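PDB 1JAK: beta-N-acetylhexosaminidase from Streptomyces plicatus, which hydrolyses terminal N-acetylhexosamine residues from glycans as a family 20 glycoside hydrolase, through substrate-assisted catalysis in an alpha/beta barrel. Local coordinates for residues R178-V183 with A241-E246; P209-Y214 with N258-S263. One frame throughout, in Å; residues are numbered along the deposited sequence.

Interaction 1: residues R178-V183 with A241-E246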
# COMPACT_ATOMS: atom_id res chain seq x y z
N ARG A 178 4.68 -8.72 7.32
CA ARG A 178 3.68 -9.63 6.79
C ARG A 178 2.72 -8.87 5.87
O ARG A 178 2.40 -9.34 4.78
CB ARG A 178 2.90 -10.29 7.94
CG ARG A 178 1.63 -11.02 7.50
CD ARG A 178 1.05 -11.85 8.63
NE ARG A 178 -0.37 -12.15 8.44
CZ ARG A 178 -1.04 -13.06 9.13
NH1 ARG A 178 -0.42 -13.79 10.06
NH2 ARG A 178 -2.34 -13.25 8.91
N TYR A 179 2.27 -7.70 6.30
CA TYR A 179 1.35 -6.93 5.46
C TYR A 179 2.07 -6.45 4.20
O TYR A 179 1.48 -6.38 3.12
CB TYR A 179 0.78 -5.73 6.23
CG TYR A 179 -0.48 -5.19 5.59
CD1 TYR A 179 -1.65 -5.95 5.57
CD2 TYR A 179 -0.48 -3.95 4.95
CE1 TYR A 179 -2.80 -5.49 4.92
CE2 TYR A 179 -1.63 -3.48 4.30
CZ TYR A 179 -2.78 -4.26 4.29
OH TYR A 179 -3.91 -3.82 3.64
N ILE A 180 3.35 -6.11 4.34
CA ILE A 180 4.14 -5.68 3.19
C ILE A 180 4.14 -6.80 2.16
O ILE A 180 3.96 -6.55 0.96
CB ILE A 180 5.60 -5.35 3.63
CG1 ILE A 180 5.64 -3.96 4.27
CG2 ILE A 180 6.55 -5.45 2.43
CD1 ILE A 180 6.94 -3.63 4.96
N ASP A 181 4.33 -8.03 2.61
CA ASP A 181 4.34 -9.14 1.66
C ASP A 181 2.97 -9.34 1.01
O ASP A 181 2.89 -9.73 -0.15
CB ASP A 181 4.81 -10.42 2.35
CG ASP A 181 6.28 -10.34 2.76
OD1 ASP A 181 7.05 -9.66 2.05
OD2 ASP A 181 6.66 -10.94 3.78
N ARG A 182 1.90 -9.04 1.74
CA ARG A 182 0.56 -9.17 1.18
C ARG A 182 0.39 -8.20 0.01
O ARG A 182 -0.10 -8.57 -1.06
CB ARG A 182 -0.52 -8.84 2.22
CG ARG A 182 -0.58 -9.77 3.43
CD ARG A 182 -0.98 -11.19 3.04
NE ARG A 182 -1.43 -11.95 4.21
CZ ARG A 182 -0.86 -13.07 4.65
NH1 ARG A 182 0.19 -13.58 4.02
NH2 ARG A 182 -1.36 -13.69 5.71
N VAL A 183 0.81 -6.95 0.21
CA VAL A 183 0.65 -5.94 -0.84
C VAL A 183 1.62 -6.07 -2.00
O VAL A 183 1.28 -5.73 -3.14
CB VAL A 183 0.74 -4.50 -0.26
CG1 VAL A 183 -0.20 -4.36 0.93
CG2 VAL A 183 2.17 -4.16 0.13
N ALA A 241 11.72 -1.57 1.13
CA ALA A 241 12.54 -1.25 -0.03
C ALA A 241 12.90 -2.52 -0.81
O ALA A 241 12.94 -2.50 -2.04
CB ALA A 241 13.81 -0.52 0.41
N SER A 242 13.16 -3.61 -0.10
CA SER A 242 13.52 -4.87 -0.76
C SER A 242 12.30 -5.44 -1.49
O SER A 242 12.43 -6.32 -2.35
CB SER A 242 14.05 -5.89 0.26
OG SER A 242 13.04 -6.32 1.16
N ARG A 243 11.12 -4.93 -1.15
CA ARG A 243 9.88 -5.35 -1.80
C ARG A 243 9.42 -4.21 -2.72
O ARG A 243 8.26 -4.16 -3.15
CB ARG A 243 8.79 -5.66 -0.77
CG ARG A 243 8.73 -7.12 -0.30
CD ARG A 243 9.99 -7.56 0.42
NE ARG A 243 9.90 -8.95 0.86
CZ ARG A 243 10.95 -9.70 1.20
NH1 ARG A 243 12.17 -9.20 1.14
NH2 ARG A 243 10.77 -10.96 1.57
N HIS A 244 10.34 -3.29 -3.00
CA HIS A 244 10.09 -2.15 -3.87
C HIS A 244 8.89 -1.30 -3.50
O HIS A 244 8.07 -0.91 -4.34
CB HIS A 244 10.01 -2.63 -5.31
CG HIS A 244 11.31 -3.19 -5.80
ND1 HIS A 244 12.32 -2.40 -6.30
CD2 HIS A 244 11.81 -4.45 -5.74
CE1 HIS A 244 13.39 -3.14 -6.51
NE2 HIS A 244 13.11 -4.38 -6.18
N LEU A 245 8.80 -1.01 -2.20
CA LEU A 245 7.75 -0.17 -1.65
C LEU A 245 8.45 1.03 -1.02
O LEU A 245 9.30 0.87 -0.15
CB LEU A 245 6.96 -0.92 -0.58
CG LEU A 245 6.03 -2.03 -1.06
CD1 LEU A 245 5.59 -2.88 0.12
CD2 LEU A 245 4.83 -1.42 -1.76
N GLU A 246 8.10 2.22 -1.49
CA GLU A 246 8.66 3.45 -0.95
C GLU A 246 7.77 3.78 0.25
O GLU A 246 6.55 3.90 0.10
CB GLU A 246 8.58 4.55 -2.01
CG GLU A 246 9.11 5.92 -1.58
CD GLU A 246 9.12 6.91 -2.73
OE1 GLU A 246 8.36 6.70 -3.70
OE2 GLU A 246 9.89 7.90 -2.68
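R243 reaches from the turn after helix 230-242 to I180 and D181 on helix 173-184, and each part of its side chain has a different job. CB and CG both pack on CG2 of I180, R243 CG at 3.9 Å, with the two side chains crossing at about a right angle. The chain then bends at chi2 (63°), swinging CD away from an extended course, and R243 NE donates to D181 OD1 at 3.2 Å, 149° at the hydrogen. This salt bridge is one-pronged, its carboxylate and guanidinium planes 38° apart. At the tip, R243 NH1 turns back to its neighbour, 3.0 Å from S242 OG. L245 CD1 touches both I180 CG2 (3.6 Å) and V183 CG2 (3.7 Å). H244, with positive phi, is the C-prime residue of the Schellman motif that ends helix 230-242 and leads the chain into strand 246-250. D181 OD2 is hydrogen-bonded to Y239 OH, so both carboxylate oxygens have partners. An alanine in place of R243 would probably leave D181 OD1 without its charged mate and S242 OG without the guanidinium, while CB stays against I180 CG2. The contact joins two barrel helices by an apolar layer edged with charge.

Interaction 2: residues P209-Y214 with N258-S263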
# COMPACT_ATOMS: atom_id res chain seq x y z
N PRO A 209 10.91 12.47 24.12
CA PRO A 209 10.87 11.08 24.59
C PRO A 209 9.53 10.52 25.06
O PRO A 209 9.27 9.33 24.88
CB PRO A 209 11.91 11.07 25.71
CG PRO A 209 12.86 12.13 25.31
CD PRO A 209 11.94 13.23 24.85
N ARG A 210 8.70 11.36 25.66
CA ARG A 210 7.40 10.90 26.17
C ARG A 210 6.38 10.54 25.10
O ARG A 210 5.42 9.82 25.38
CB ARG A 210 6.80 11.94 27.11
CG ARG A 210 7.49 12.06 28.46
CD ARG A 210 6.90 13.19 29.29
NE ARG A 210 5.48 13.01 29.57
CZ ARG A 210 4.98 12.10 30.40
NH1 ARG A 210 5.80 11.28 31.05
NH2 ARG A 210 3.67 12.02 30.60
N LEU A 211 6.58 11.03 23.88
CA LEU A 211 5.64 10.72 22.81
C LEU A 211 5.53 9.21 22.66
O LEU A 211 4.43 8.66 22.59
CB LEU A 211 6.08 11.34 21.49
CG LEU A 211 6.07 12.88 21.43
CD1 LEU A 211 6.63 13.34 20.09
CD2 LEU A 211 4.65 13.39 21.62
N ALA A 212 6.68 8.53 22.63
CA ALA A 212 6.68 7.08 22.49
C ALA A 212 6.41 6.34 23.80
O ALA A 212 5.56 5.46 23.86
CB ALA A 212 8.01 6.61 21.89
N THR A 213 7.14 6.70 24.86
CA THR A 213 7.00 6.03 26.14
C THR A 213 5.64 6.20 26.81
O THR A 213 5.17 5.29 27.51
CB THR A 213 8.10 6.47 27.13
OG1 THR A 213 7.97 7.87 27.40
CG2 THR A 213 9.47 6.21 26.53
N TYR A 214 5.00 7.34 26.61
CA TYR A 214 3.69 7.58 27.19
C TYR A 214 2.62 7.54 26.09
O TYR A 214 1.65 6.79 26.19
CB TYR A 214 3.64 8.94 27.89
CG TYR A 214 2.37 9.15 28.69
CD1 TYR A 214 2.17 8.49 29.90
CD2 TYR A 214 1.36 9.99 28.22
CE1 TYR A 214 0.99 8.65 30.63
CE2 TYR A 214 0.18 10.16 28.94
CZ TYR A 214 -0.00 9.50 30.14
OH TYR A 214 -1.17 9.67 30.85
N ASN A 258 -4.16 13.50 19.78
CA ASN A 258 -4.26 13.26 21.22
C ASN A 258 -3.08 12.54 21.86
O ASN A 258 -2.71 12.86 22.98
CB ASN A 258 -5.54 12.50 21.58
CG ASN A 258 -5.78 12.50 23.08
OD1 ASN A 258 -6.18 13.52 23.65
ND2 ASN A 258 -5.53 11.37 23.73
N ALA A 259 -2.49 11.57 21.16
CA ALA A 259 -1.37 10.85 21.76
C ALA A 259 -0.24 11.81 22.13
O ALA A 259 0.37 11.68 23.19
CB ALA A 259 -0.85 9.78 20.80
N ALA A 260 0.02 12.78 21.27
CA ALA A 260 1.06 13.77 21.54
C ALA A 260 0.60 14.72 22.64
O ALA A 260 1.36 15.02 23.57
CB ALA A 260 1.37 14.57 20.27
N LEU A 261 -0.64 15.19 22.53
CA LEU A 261 -1.20 16.11 23.51
C LEU A 261 -1.23 15.52 24.91
O LEU A 261 -1.01 16.23 25.90
CB LEU A 261 -2.62 16.51 23.11
CG LEU A 261 -2.76 17.31 21.81
CD1 LEU A 261 -4.23 17.42 21.44
CD2 LEU A 261 -2.13 18.68 21.97
N ALA A 262 -1.51 14.22 25.00
CA ALA A 262 -1.58 13.54 26.29
C ALA A 262 -0.19 13.37 26.90
O ALA A 262 -0.06 13.21 28.11
CB ALA A 262 -2.24 12.18 26.12
N SER A 263 0.83 13.42 26.06
CA SER A 263 2.21 13.24 26.50
C SER A 263 2.87 14.52 27.00
O SER A 263 3.77 14.47 27.85
CB SER A 263 3.04 12.65 25.37
OG SER A 263 2.52 11.39 24.96
O HOH W 1 1.53 13.79 30.25
O HOH W 2 -2.17 12.42 29.86
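L211 and S263 bring the two short helices closest, their CA atoms 5.6 Å apart, so residues around S263 lie directly against helix 210-213. R210 makes the direct polar link. Its chain bends at chi3 (61°), and R210 NE donates to S263 O at 2.8 Å, a nearly straight bond of 165° lying in the carbonyl plane and close to the guanidinium plane. NH2 of R210 also gives a proton to a water, which in turn donates to A262 O. A second water donates to that same carbonyl and accepts from Y214 OH, so A262 O is held by two waters. R210 NH2 sits 3.7 Å above the Y214 ring plane, offset toward the rim, and Y214 CB lies over one face of the guanidinium. Y214 CE2 comes within 3.2 Å of A262 O, while S263 OG lies at the ring edge, in its plane. S263 OG donates to A259 O, one turn back in its own helix, at 2.8 Å. On the apolar side, L211 CD2 rests on A260, 3.6 Å from its CA; the small alanine lets the leucine methyl come right up to the helix backbone. L211 and A260 both continue onto F297 of helix 292-307, and W201 also touches L211. The contact thus packs two short helices, from the excursions after strands 190-194 and 246-250, against a longer helix of the catalytic domain.

Overall arrangement
After the N-terminal domain and strand 159-165, the chain forms helix 173-184, passes through strand 190-194 and reaches helix 210-213, then runs along helix 230-242. At the end of that helix interaction 1 closes its loop, bringing residues 241-246 back to 178-183. The chain continues through strand 246-250 to helix 258-263, where interaction 2 closes on 209-214. The two loops therefore cross, each starting or ending within the span of the other. Their centres lie 29 Å apart and they do not touch. Interaction 1 ties together the helices that follow barrel strands 159-165 and 190-194, near the centre of the molecule; interaction 2 joins short helices farther out, both within the catalytic domain.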